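PDB 3HC7: gene 12 protein from Mycobacterium phage D29, which hydrolyses the ester link between mycolic acids and the arabinogalactan-peptidoglycan of its mycobacterial host's cell wall, helping to release progeny phage at lysis. Local coordinates for residues Gly84-Ile96 and Arg109-Arg121. Numbering follows the deposited sequence.
Sequences GAIVVGQVLKHHI and RLKKVIFWGNPMR
Met120 reaches over the helix 84-96 backbone at Gly89, where glycine lets SD lie close against the backbone; CE lies 3.6 Å from Gly89 O. An extended chi2 (175°) carries SD out to the helix before the chain bends at chi3, and the Gln90 side chain, bent at chi2, crosses that of Met120 at about a right angle, with NE2 at the sulfur. The resulting N-H...S bond is weak (NE2 to SD 3.6 Å); the same NE2 also donates to Asp146, which forms a salt bridge with Lys93.

The Phe115 ring meets the helix at Gly89 too, with Gly89 N at its edge, 3.6 Å from CE1, while Asn118 ND2 lies over one face. With chi1 at -173°, Asn118 brings OD1 to 3.5 Å from Ala85 CB; OD1 also accepts from Met120 N (2.9 Å), an Asx turn whose donor stands well above the carbonyl plane. Beside it Pro119 CG presses on Ile86 CG1 at 3.5 Å, tight for two carbons.

Toward the start of strand 110-116 aliphatic contacts take over: Val88 CG1, which also meets Phe115 CE1, on Val113 CG1, and Leu92 CD1 on Leu110 CD2 (3.8 Å). This is helix-to-strand packing within the beta-alpha-beta unit of an alpha/beta-hydrolase fold, whose helix directly follows catalytic Ser82. Mainly van der Waals contact, with one weak N-H...S bond, thus joins that helix to strand 110-116 and the loop whose Gly117 adjoins Asp166, the inferred catalytic acid.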
loop_
_atom_site.group_PDB
_atom_site.type_symbol
_atom_site.label_atom_id
_atom_site.label_comp_id
_atom_site.label_asym_id
_atom_site.label_seq_id
_atom_site.Cartn_x
_atom_site.Cartn_y
_atom_site.Cartn_z
ATOM N N GLY A 84 1.462 -0.249 -3.552
ATOM C CA GLY A 84 0.111 -0.598 -3.951
ATOM C C GLY A 84 -0.858 -0.584 -2.785
ATOM O O GLY A 84 -2.038 -0.277 -2.958
ATOM N N ALA A 85 -0.360 -0.919 -1.596
ATOM C CA ALA A 85 -1.177 -0.897 -0.384
ATOM C C ALA A 85 -1.511 0.538 -0.005
ATOM O O ALA A 85 -2.606 0.820 0.480
ATOM C CB ALA A 85 -0.461 -1.589 0.757
ATOM N N ILE A 86 -0.565 1.447 -0.211
ATOM C CA ILE A 86 -0.853 2.865 0.012
ATOM C C ILE A 86 -1.977 3.336 -0.921
ATOM O O ILE A 86 -2.904 4.026 -0.483
ATOM C CB ILE A 86 0.380 3.768 -0.208
ATOM C CG1 ILE A 86 1.567 3.316 0.643
ATOM C CG2 ILE A 86 0.046 5.232 0.119
ATOM C CD1 ILE A 86 2.864 4.099 0.327
ATOM N N VAL A 87 -1.890 2.970 -2.202
ATOM C CA VAL A 87 -2.919 3.361 -3.163
ATOM C C VAL A 87 -4.297 2.880 -2.706
ATOM O O VAL A 87 -5.236 3.671 -2.623
ATOM C CB VAL A 87 -2.630 2.835 -4.594
ATOM C CG1 VAL A 87 -3.858 3.054 -5.513
ATOM C CG2 VAL A 87 -1.385 3.502 -5.173
ATOM N N VAL A 88 -4.416 1.588 -2.410
ATOM C CA VAL A 88 -5.701 1.029 -1.974
ATOM C C VAL A 88 -6.148 1.665 -0.656
ATOM O O VAL A 88 -7.332 1.947 -0.461
ATOM C CB VAL A 88 -5.645 -0.508 -1.813
ATOM C CG1 VAL A 88 -6.943 -1.040 -1.194
ATOM C CG2 VAL A 88 -5.387 -1.190 -3.158
ATOM N N GLY A 89 -5.194 1.879 0.246
ATOM C CA GLY A 89 -5.479 2.473 1.542
ATOM C C GLY A 89 -5.980 3.909 1.433
ATOM O O GLY A 89 -6.890 4.310 2.155
ATOM N N GLN A 90 -5.400 4.682 0.520
ATOM C CA GLN A 90 -5.829 6.059 0.325
ATOM C C GLN A 90 -7.236 6.110 -0.223
ATOM O O GLN A 90 -8.051 6.924 0.216
ATOM C CB GLN A 90 -4.883 6.794 -0.614
ATOM C CG GLN A 90 -3.586 7.186 0.049
ATOM C CD GLN A 90 -3.760 8.334 1.011
ATOM O OE1 GLN A 90 -4.310 9.371 0.654
ATOM N NE2 GLN A 90 -3.274 8.165 2.237
ATOM N N VAL A 91 -7.515 5.237 -1.190
ATOM C CA VAL A 91 -8.829 5.187 -1.807
ATOM C C VAL A 91 -9.868 4.810 -0.763
ATOM O O VAL A 91 -10.899 5.454 -0.661
ATOM C CB VAL A 91 -8.866 4.225 -3.020
ATOM C CG1 VAL A 91 -10.297 3.900 -3.406
ATOM C CG2 VAL A 91 -8.139 4.844 -4.194
ATOM N N LEU A 92 -9.575 3.783 0.032
ATOM C CA LEU A 92 -10.485 3.349 1.084
ATOM C C LEU A 92 -10.733 4.459 2.096
ATOM O O LEU A 92 -11.870 4.882 2.300
ATOM C CB LEU A 92 -9.929 2.116 1.801
ATOM C CG LEU A 92 -10.728 1.516 2.967
ATOM C CD1 LEU A 92 -12.197 1.278 2.614
ATOM C CD2 LEU A 92 -10.095 0.212 3.407
ATOM N N LYS A 93 -9.667 4.918 2.746
ATOM C CA LYS A 93 -9.802 5.885 3.835
ATOM C C LYS A 93 -10.430 7.210 3.412
ATOM O O LYS A 93 -11.283 7.757 4.116
ATOM C CB LYS A 93 -8.453 6.161 4.497
ATOM C CG LYS A 93 -8.562 7.067 5.719
ATOM C CD LYS A 93 -7.221 7.285 6.410
ATOM C CE LYS A 93 -7.336 8.356 7.492
ATOM N NZ LYS A 93 -6.104 8.450 8.323
ATOM N N HIS A 94 -10.015 7.730 2.263
ATOM C CA HIS A 94 -10.389 9.090 1.906
ATOM C C HIS A 94 -11.357 9.218 0.750
ATOM O O HIS A 94 -11.738 10.332 0.414
ATOM C CB HIS A 94 -9.146 9.934 1.606
ATOM C CG HIS A 94 -8.255 10.124 2.788
ATOM N ND1 HIS A 94 -6.926 9.749 2.786
ATOM C CD2 HIS A 94 -8.502 10.634 4.019
ATOM C CE1 HIS A 94 -6.395 10.027 3.964
ATOM N NE2 HIS A 94 -7.330 10.564 4.730
ATOM N N HIS A 95 -11.747 8.099 0.133
ATOM C CA HIS A 95 -12.667 8.172 -1.001
ATOM C C HIS A 95 -13.876 7.249 -0.881
ATOM O O HIS A 95 -14.943 7.555 -1.407
ATOM C CB HIS A 95 -11.927 7.989 -2.331
ATOM C CG HIS A 95 -10.915 9.061 -2.596
ATOM N ND1 HIS A 95 -9.582 8.920 -2.280
ATOM C CD2 HIS A 95 -11.044 10.303 -3.122
ATOM C CE1 HIS A 95 -8.928 10.020 -2.609
ATOM N NE2 HIS A 95 -9.791 10.876 -3.123
ATOM N N ILE A 96 -13.725 6.152 -0.150
ATOM C CA ILE A 96 -14.851 5.255 0.092
ATOM C C ILE A 96 -15.523 5.504 1.441
ATOM O O ILE A 96 -16.745 5.646 1.511
ATOM C CB ILE A 96 -14.432 3.773 -0.008
ATOM C CG1 ILE A 96 -13.814 3.494 -1.382
ATOM C CG2 ILE A 96 -15.626 2.859 0.237
ATOM C CD1 ILE A 96 -13.289 2.064 -1.561
ATOM N N ARG A 109 -21.105 -2.007 -1.110
ATOM C CA ARG A 109 -20.789 -3.072 -2.056
ATOM C C ARG A 109 -19.371 -3.619 -1.905
ATOM O O ARG A 109 -19.018 -4.613 -2.534
ATOM C CB ARG A 109 -21.031 -2.608 -3.487
ATOM C CG ARG A 109 -22.494 -2.396 -3.791
ATOM C CD ARG A 109 -22.670 -1.525 -5.007
ATOM N NE ARG A 109 -22.323 -2.224 -6.236
ATOM C CZ ARG A 109 -22.309 -1.642 -7.428
ATOM N NH1 ARG A 109 -22.619 -0.354 -7.537
ATOM N NH2 ARG A 109 -21.984 -2.343 -8.507
ATOM N N LEU A 110 -18.569 -2.974 -1.065
ATOM C CA LEU A 110 -17.210 -3.423 -0.803
ATOM C C LEU A 110 -17.249 -4.583 0.183
ATOM O O LEU A 110 -17.751 -4.438 1.296
ATOM C CB LEU A 110 -16.368 -2.280 -0.235
ATOM C CG LEU A 110 -14.919 -2.611 0.146
ATOM C CD1 LEU A 110 -14.137 -3.126 -1.053
ATOM C CD2 LEU A 110 -14.223 -1.400 0.768
ATOM N N LYS A 111 -16.721 -5.734 -0.229
ATOM C CA LYS A 111 -16.768 -6.925 0.615
ATOM C C LYS A 111 -15.427 -7.273 1.252
ATOM O O LYS A 111 -15.375 -7.714 2.402
ATOM C CB LYS A 111 -17.297 -8.125 -0.172
ATOM C CG LYS A 111 -18.725 -7.960 -0.668
ATOM C CD LYS A 111 -19.667 -7.597 0.469
ATOM C CE LYS A 111 -21.104 -7.488 -0.025
ATOM N NZ LYS A 111 -22.031 -7.032 1.048
ATOM N N LYS A 112 -14.343 -7.079 0.507
ATOM C CA LYS A 112 -13.040 -7.544 0.957
ATOM C C LYS A 112 -11.920 -6.628 0.500
ATOM O O LYS A 112 -11.899 -6.187 -0.646
ATOM C CB LYS A 112 -12.762 -8.955 0.423
ATOM C CG LYS A 112 -13.737 -10.029 0.888
ATOM C CD LYS A 112 -13.484 -11.333 0.158
ATOM C CE LYS A 112 -14.578 -12.352 0.460
ATOM N NZ LYS A 112 -14.284 -13.109 1.705
ATOM N N VAL A 113 -10.977 -6.365 1.396
ATOM C CA VAL A 113 -9.780 -5.627 1.032
ATOM C C VAL A 113 -8.568 -6.390 1.503
ATOM O O VAL A 113 -8.562 -6.918 2.615
ATOM C CB VAL A 113 -9.746 -4.236 1.678
ATOM C CG1 VAL A 113 -8.587 -3.436 1.118
ATOM C CG2 VAL A 113 -11.037 -3.518 1.423
ATOM N N ILE A 114 -7.546 -6.441 0.657
ATOM C CA ILE A 114 -6.290 -7.099 0.996
ATOM C C ILE A 114 -5.115 -6.144 0.887
ATOM O O ILE A 114 -4.924 -5.502 -0.149
ATOM C CB ILE A 114 -6.003 -8.289 0.065
ATOM C CG1 ILE A 114 -7.012 -9.409 0.296
ATOM C CG2 ILE A 114 -4.582 -8.796 0.283
ATOM C CD1 ILE A 114 -7.002 -10.457 -0.781
ATOM N N PHE A 115 -4.333 -6.062 1.960
ATOM C CA PHE A 115 -3.063 -5.354 1.946
ATOM C C PHE A 115 -1.920 -6.316 2.254
ATOM O O PHE A 115 -2.030 -7.146 3.159
ATOM C CB PHE A 115 -3.049 -4.261 3.013
ATOM C CG PHE A 115 -4.165 -3.264 2.890
ATOM C CD1 PHE A 115 -4.103 -2.245 1.949
ATOM C CD2 PHE A 115 -5.265 -3.331 3.732
ATOM C CE1 PHE A 115 -5.125 -1.310 1.847
ATOM C CE2 PHE A 115 -6.286 -2.400 3.635
ATOM C CZ PHE A 115 -6.221 -1.391 2.687
ATOM N N TRP A 116 -0.830 -6.210 1.500
ATOM C CA TRP A 116 0.431 -6.836 1.889
ATOM C C TRP A 116 1.425 -5.703 2.064
ATOM O O TRP A 116 1.437 -4.776 1.252
ATOM C CB TRP A 116 0.973 -7.764 0.801
ATOM C CG TRP A 116 0.100 -8.915 0.358
ATOM C CD1 TRP A 116 0.044 -10.171 0.908
ATOM C CD2 TRP A 116 -0.775 -8.936 -0.776
ATOM N NE1 TRP A 116 -0.837 -10.958 0.198
ATOM C CE2 TRP A 116 -1.351 -10.224 -0.839
ATOM C CE3 TRP A 116 -1.132 -7.990 -1.740
ATOM C CZ2 TRP A 116 -2.267 -10.584 -1.830
ATOM C CZ3 TRP A 116 -2.042 -8.348 -2.721
ATOM C CH2 TRP A 116 -2.600 -9.634 -2.756
ATOM N N GLY A 117 2.257 -5.779 3.102
ATOM C CA GLY A 117 3.301 -4.790 3.354
ATOM C C GLY A 117 2.825 -3.343 3.311
ATOM O O GLY A 117 3.334 -2.544 2.524
ATOM N N ASN A 118 1.883 -3.012 4.191
ATOM C CA ASN A 118 1.106 -1.768 4.133
ATOM C C ASN A 118 1.645 -0.584 4.967
ATOM O O ASN A 118 1.565 -0.588 6.198
ATOM C CB ASN A 118 -0.342 -2.089 4.554
ATOM C CG ASN A 118 -1.281 -0.918 4.380
ATOM O OD1 ASN A 118 -0.930 0.084 3.766
ATOM N ND2 ASN A 118 -2.488 -1.040 4.923
ATOM N N PRO A 119 2.173 0.454 4.294
ATOM C CA PRO A 119 2.675 1.620 5.033
ATOM C C PRO A 119 1.578 2.389 5.771
ATOM O O PRO A 119 1.896 3.238 6.602
ATOM C CB PRO A 119 3.297 2.492 3.939
ATOM C CG PRO A 119 3.625 1.537 2.836
ATOM C CD PRO A 119 2.514 0.521 2.864
ATOM N N MET A 120 0.313 2.098 5.478
ATOM C CA MET A 120 -0.794 2.713 6.199
ATOM C C MET A 120 -1.450 1.716 7.132
ATOM O O MET A 120 -2.580 1.930 7.572
ATOM C CB MET A 120 -1.880 3.202 5.233
ATOM C CG MET A 120 -1.537 4.430 4.415
ATOM S SD MET A 120 -2.867 4.778 3.231
ATOM C CE MET A 120 -4.193 5.295 4.323
ATOM N N ARG A 121 -0.777 0.610 7.415
ATOM C CA ARG A 121 -1.411 -0.430 8.219
ATOM C C ARG A 121 -1.860 0.092 9.587
ATOM O O ARG A 121 -1.082 0.703 10.317
ATOM C CB ARG A 121 -0.500 -1.644 8.381
ATOM C CG ARG A 121 -1.176 -2.802 9.093
ATOM C CD ARG A 121 -0.286 -4.027 9.146
ATOM N NE ARG A 121 0.861 -3.829 10.031
ATOM C CZ ARG A 121 0.811 -3.946 11.355
ATOM N NH1 ARG A 121 -0.329 -4.253 11.961
ATOM N NH2 ARG A 121 1.903 -3.751 12.076
#